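Local coordinates for Mll8374 protein (Mesorhizobium loti, PDB 3B5E), which is probably a carboxylesterase of the alpha/beta-hydrolase fold that hydrolyses carboxylic esters, at residues A[45-50]-A[59-64]; A[34-39]-A[122-127]. One frame throughout, in Å; residues are numbered along the deposited sequence.

Contact 1: A[45-50]-A[59-64]; sequences TLVPLA and LVAARG. With EDO (1,2-ethanediol), chain K.
V47 and A50 meet L59 and A61 inside a beta-alpha-beta crossover, where helix 47-53 links strands 32-36 and 58-62. The contact is small and wholly apolar. The A50 methyl faces the forked end of L59: A50 CB is 3.8 Å from L59 CD1 and 3.9 Å from L59 CD2. L59 turns its CG away from its carbonyl carbon (chi1 -52°), which brings the fork to the helix. V47 splits its two methyls between the strand residues. V47 CG2 lies 4.0 Å from A61 CB, while V47 CG1 approaches L59 CD1 more loosely, at 4.4 Å. L35 and L23, on the flanking strands, extend the same apolar layer. Beyond the strand, R63 forms a salt bridge through NE with E43. R63 NH1 and NH2 point at O1 of a 1,2-ethanediol from the edge of the guanidinium, but both bonds are weak, the shorter being R63 NH2 to O1 at 3.4 Å. With an alanine here, E43 would probably lose its charged mate and the loop before the helix would be less firmly tied to the strand end. Across the helix-strand interface, only methyl groups touch, so cohesion rests on burial of apolar surface, not on polar bonds.

Contact 2: A[34-39]-A[122-127]; sequences FLLHGS and ANLVSS. With EDO (1,2-ethanediol), chain I; SO4 (sulfate ion), chain C.
Around the L36-L124 contact, the flat groups F34, H37 and N123 lie outside the apolar core. The F34 ring stacks with F115 of strand 113-118. The H37 imidazole has G38 O at its edge, in the ring plane and 2.7 Å from H37 ND1. The bond is nearly straight, yet ND1 stands 42° out of the carbonyl plane. The ring of W74 meets that of H37 at a slant. N123 ND2 donates to O2 of a 1,2-ethanediol at 3.0 Å, and N123 OD1 accepts from M145 N.

In the core, both methyls of L36 do the touching. L36 CD2 meets L124 CD1 at 3.4 Å, tighter than usual, and also reaches CG and CB of L124; the side chains cross at about a right angle. L36 CD1 touches V125 CG2 at 3.7 Å. L124 has CG anti to the backbone N (chi1 -165°), which sets CD1 against L36. N123 O is gripped twice by S127, from S127 OG at 2.8 Å and from the backbone N. S39 OG binds O2 of a sulfate at 2.7 Å; R73 also holds that ion.

Helix 120-131 follows the probable nucleophile elbow (G117, S119, G121), as in alpha/beta hydrolases, and L36 packs it onto the central sheet. The axes of 122-127 and 34-36 pass 8.9 Å apart, with 124° between their directions. F95 and T92 of helix 85-106 pack beside L36 and L124, and V125 reaches strand 138-142.

How the contacts relate
The centres of contacts 1 and 2 lie 10 Å apart, and contact 1 is nested in the chain loop that contact 2 closes. Strands 58-62 and 32-36 are neighbours in one sheet, joined by V60 O and L35 N at 2.9 Å. A second tie is probably a hydrogen bond from G64 N to H37 NE2, at 3.1 Å. T45 OG1 also packs on H37 CB at 3.4 Å. Contact 2 is the one nearer the likely active site. L36 touches the putative nucleophile elbow, and the ethanediol on N123 also bonds to S119, the probable nucleophile of a triad with H199 and D169.

Contact 1: A[45-50]-A[59-64]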
loop_
_atom_site.group_PDB
_atom_site.type_symbol
_atom_site.label_atom_id
_atom_site.label_comp_id
_atom_site.label_asym_id
_atom_site.label_seq_id
_atom_site.Cartn_x
_atom_site.Cartn_y
_atom_site.Cartn_z
ATOM N N THR A 45 -5.550 -9.998 5.851
ATOM C CA THR A 45 -6.362 -10.098 4.634
ATOM C C THR A 45 -5.576 -10.109 3.314
ATOM O O THR A 45 -6.014 -10.736 2.355
ATOM C CB THR A 45 -7.501 -9.038 4.605
ATOM O OG1 THR A 45 -6.932 -7.729 4.672
ATOM C CG2 THR A 45 -8.488 -9.238 5.748
ATOM N N LEU A 46 -4.418 -9.459 3.261
ATOM C CA LEU A 46 -3.610 -9.443 2.044
ATOM C C LEU A 46 -2.522 -10.513 2.033
ATOM O O LEU A 46 -1.784 -10.631 1.044
ATOM C CB LEU A 46 -2.989 -8.056 1.843
ATOM C CG LEU A 46 -3.886 -6.829 1.579
ATOM C CD1 LEU A 46 -3.029 -5.671 1.238
ATOM C CD2 LEU A 46 -4.896 -7.149 0.431
ATOM N N VAL A 47 -2.427 -11.315 3.105
ATOM C CA VAL A 47 -1.361 -12.301 3.207
ATOM C C VAL A 47 -1.472 -13.403 2.117
ATOM O O VAL A 47 -0.487 -13.727 1.475
ATOM C CB VAL A 47 -1.214 -12.869 4.665
ATOM C CG1 VAL A 47 -0.259 -14.070 4.704
ATOM C CG2 VAL A 47 -0.721 -11.781 5.620
ATOM N N PRO A 48 -2.662 -13.960 1.900
ATOM C CA PRO A 48 -2.802 -14.911 0.779
ATOM C C PRO A 48 -2.395 -14.340 -0.595
ATOM O O PRO A 48 -1.680 -14.988 -1.333
ATOM C CB PRO A 48 -4.274 -15.301 0.843
ATOM C CG PRO A 48 -4.657 -15.064 2.288
ATOM C CD PRO A 48 -3.936 -13.801 2.625
ATOM N N LEU A 49 -2.809 -13.125 -0.920
ATOM C CA LEU A 49 -2.388 -12.501 -2.172
ATOM C C LEU A 49 -0.862 -12.332 -2.222
ATOM O O LEU A 49 -0.221 -12.650 -3.226
ATOM C CB LEU A 49 -3.064 -11.129 -2.289
ATOM C CG LEU A 49 -2.937 -10.332 -3.578
ATOM C CD1 LEU A 49 -3.976 -10.867 -4.568
ATOM C CD2 LEU A 49 -3.174 -8.850 -3.292
ATOM N N ALA A 50 -0.298 -11.814 -1.136
ATOM C CA ALA A 50 1.147 -11.579 -1.017
ATOM C C ALA A 50 1.953 -12.843 -1.250
ATOM O O ALA A 50 2.985 -12.811 -1.923
ATOM C CB ALA A 50 1.487 -10.968 0.353
ATOM N N LEU A 59 7.167 -10.524 4.681
ATOM C CA LEU A 59 5.954 -9.756 4.681
ATOM C C LEU A 59 5.816 -9.015 6.011
ATOM O O LEU A 59 5.901 -9.627 7.085
ATOM C CB LEU A 59 4.740 -10.667 4.464
ATOM C CG LEU A 59 4.797 -11.606 3.256
ATOM C CD1 LEU A 59 3.488 -12.377 3.195
ATOM C CD2 LEU A 59 5.086 -10.870 1.913
ATOM N N VAL A 60 5.626 -7.695 5.922
ATOM C CA VAL A 60 5.180 -6.861 7.059
ATOM C C VAL A 60 3.702 -6.583 6.835
ATOM O O VAL A 60 3.325 -5.721 6.030
ATOM C CB VAL A 60 5.969 -5.535 7.224
ATOM C CG1 VAL A 60 5.451 -4.712 8.437
ATOM C CG2 VAL A 60 7.475 -5.772 7.355
ATOM N N ALA A 61 2.865 -7.335 7.537
ATOM C CA ALA A 61 1.420 -7.202 7.421
ATOM C C ALA A 61 0.966 -6.259 8.544
ATOM O O ALA A 61 0.763 -6.689 9.675
ATOM C CB ALA A 61 0.769 -8.545 7.528
ATOM N N ALA A 62 0.809 -4.976 8.193
ATOM C CA ALA A 62 0.524 -3.907 9.139
ATOM C C ALA A 62 -0.981 -3.692 9.323
ATOM O O ALA A 62 -1.788 -3.909 8.400
ATOM C CB ALA A 62 1.191 -2.637 8.694
ATOM N N ARG A 63 -1.346 -3.217 10.503
ATOM C CA ARG A 63 -2.754 -2.936 10.840
ATOM C C ARG A 63 -2.984 -1.446 11.022
ATOM O O ARG A 63 -2.219 -0.781 11.706
ATOM C CB ARG A 63 -3.146 -3.668 12.121
ATOM C CG ARG A 63 -4.634 -3.532 12.527
ATOM C CD ARG A 63 -4.937 -4.095 13.878
ATOM N NE ARG A 63 -4.964 -5.558 13.828
ATOM C CZ ARG A 63 -5.393 -6.344 14.806
ATOM N NH1 ARG A 63 -5.803 -5.844 15.955
ATOM N NH2 ARG A 63 -5.408 -7.650 14.625
ATOM N N GLY A 64 -4.063 -0.942 10.423
ATOM C CA GLY A 64 -4.506 0.440 10.636
ATOM C C GLY A 64 -4.840 0.747 12.091
ATOM O O GLY A 64 -5.171 -0.135 12.884
HETATM C C1 EDO K . -6.878 -7.925 18.634
HETATM O O1 EDO K . -6.698 -8.827 17.539
HETATM C C2 EDO K . -8.354 -7.560 18.740
HETATM O O2 EDO K . -8.613 -6.288 18.126
#

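Contact 2: A[34-39]-A[122-127]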
loop_
_atom_site.group_PDB
_atom_site.type_symbol
_atom_site.label_atom_id
_atom_site.label_comp_id
_atom_site.label_asym_id
_atom_site.label_seq_id
_atom_site.Cartn_x
_atom_site.Cartn_y
_atom_site.Cartn_z
ATOM N N PHE A 34 5.620 -4.655 2.307
ATOM C CA PHE A 34 4.721 -4.046 3.283
ATOM C C PHE A 34 3.309 -4.113 2.721
ATOM O O PHE A 34 3.086 -3.721 1.570
ATOM C CB PHE A 34 5.071 -2.581 3.541
ATOM C CG PHE A 34 6.285 -2.376 4.388
ATOM C CD1 PHE A 34 7.556 -2.537 3.858
ATOM C CD2 PHE A 34 6.154 -1.988 5.706
ATOM C CE1 PHE A 34 8.693 -2.326 4.648
ATOM C CE2 PHE A 34 7.283 -1.768 6.492
ATOM C CZ PHE A 34 8.548 -1.925 5.959
ATOM N N LEU A 35 2.393 -4.673 3.503
ATOM C CA LEU A 35 1.008 -4.895 3.112
ATOM C C LEU A 35 0.093 -3.988 3.927
ATOM O O LEU A 35 0.173 -3.963 5.164
ATOM C CB LEU A 35 0.616 -6.356 3.326
ATOM C CG LEU A 35 1.535 -7.459 2.829
ATOM C CD1 LEU A 35 0.880 -8.816 3.200
ATOM C CD2 LEU A 35 1.756 -7.355 1.360
ATOM N N LEU A 36 -0.769 -3.226 3.225
ATOM C CA LEU A 36 -1.757 -2.340 3.847
ATOM C C LEU A 36 -3.150 -2.655 3.329
ATOM O O LEU A 36 -3.510 -2.317 2.189
ATOM C CB LEU A 36 -1.421 -0.866 3.608
ATOM C CG LEU A 36 -0.120 -0.303 4.202
ATOM C CD1 LEU A 36 1.106 -0.639 3.297
ATOM C CD2 LEU A 36 -0.166 1.204 4.516
ATOM N N HIS A 37 -3.919 -3.270 4.205
ATOM C CA HIS A 37 -5.267 -3.757 3.964
ATOM C C HIS A 37 -6.311 -2.680 3.613
ATOM O O HIS A 37 -6.132 -1.508 3.889
ATOM C CB HIS A 37 -5.711 -4.566 5.211
ATOM C CG HIS A 37 -5.822 -3.747 6.468
ATOM N ND1 HIS A 37 -6.882 -2.897 6.712
ATOM C CD2 HIS A 37 -4.985 -3.612 7.530
ATOM C CE1 HIS A 37 -6.690 -2.275 7.864
ATOM N NE2 HIS A 37 -5.552 -2.699 8.390
ATOM N N GLY A 38 -7.433 -3.128 3.042
ATOM C CA GLY A 38 -8.589 -2.280 2.833
ATOM C C GLY A 38 -9.301 -1.953 4.134
ATOM O O GLY A 38 -9.087 -2.596 5.169
ATOM N N SER A 39 -10.163 -0.958 4.069
ATOM C CA SER A 39 -10.902 -0.507 5.260
ATOM C C SER A 39 -11.906 -1.558 5.717
ATOM O O SER A 39 -12.501 -2.265 4.886
ATOM C CB SER A 39 -11.603 0.810 5.001
ATOM O OG SER A 39 -12.786 0.612 4.260
ATOM N N ALA A 122 -4.009 1.418 -0.146
ATOM C CA ALA A 122 -3.315 1.980 -1.334
ATOM C C ALA A 122 -3.224 3.492 -1.186
ATOM O O ALA A 122 -2.222 4.088 -1.599
ATOM C CB ALA A 122 -4.027 1.620 -2.651
ATOM N N ASN A 123 -4.253 4.105 -0.606
ATOM C CA ASN A 123 -4.307 5.554 -0.515
ATOM C C ASN A 123 -3.410 6.080 0.611
ATOM O O ASN A 123 -2.937 7.200 0.560
ATOM C CB ASN A 123 -5.766 6.029 -0.419
ATOM C CG ASN A 123 -6.611 5.503 -1.587
ATOM O OD1 ASN A 123 -6.083 5.327 -2.698
ATOM N ND2 ASN A 123 -7.886 5.215 -1.337
ATOM N N LEU A 124 -3.175 5.254 1.631
ATOM C CA LEU A 124 -2.094 5.513 2.598
ATOM C C LEU A 124 -0.750 5.475 1.881
ATOM O O LEU A 124 0.040 6.383 2.037
ATOM C CB LEU A 124 -2.113 4.468 3.747
ATOM C CG LEU A 124 -1.311 4.748 5.047
ATOM C CD1 LEU A 124 0.206 4.619 4.773
ATOM C CD2 LEU A 124 -1.679 6.149 5.651
ATOM N N VAL A 125 -0.493 4.430 1.093
ATOM C CA VAL A 125 0.790 4.331 0.361
ATOM C C VAL A 125 1.052 5.536 -0.568
ATOM O O VAL A 125 2.137 6.102 -0.547
ATOM C CB VAL A 125 0.910 3.031 -0.430
ATOM C CG1 VAL A 125 2.222 3.022 -1.273
ATOM C CG2 VAL A 125 0.853 1.776 0.519
ATOM N N SER A 126 0.064 5.935 -1.377
ATOM C CA SER A 126 0.270 7.057 -2.304
ATOM C C SER A 126 0.502 8.347 -1.513
ATOM O O SER A 126 1.348 9.165 -1.865
ATOM C CB SER A 126 -0.919 7.201 -3.266
ATOM O OG SER A 126 -2.097 7.575 -2.572
ATOM N N SER A 127 -0.230 8.526 -0.425
ATOM C CA SER A 127 -0.016 9.690 0.455
ATOM C C SER A 127 1.382 9.717 1.076
ATOM O O SER A 127 1.982 10.774 1.218
ATOM C CB SER A 127 -1.069 9.693 1.572
ATOM O OG SER A 127 -2.324 9.898 0.995
HETATM C C1 EDO I . -11.211 4.269 -1.585
HETATM O O1 EDO I . -10.793 3.379 -0.565
HETATM C C2 EDO I . -10.935 3.660 -2.953
HETATM O O2 EDO I . -9.573 3.810 -3.410
HETATM S S SO4 C . -12.636 3.775 2.146
HETATM O O1 SO4 C . -11.371 4.430 2.363
HETATM O O2 SO4 C . -13.179 3.140 3.331
HETATM O O3 SO4 C . -12.476 2.699 1.251
HETATM O O4 SO4 C . -13.620 4.756 1.712
#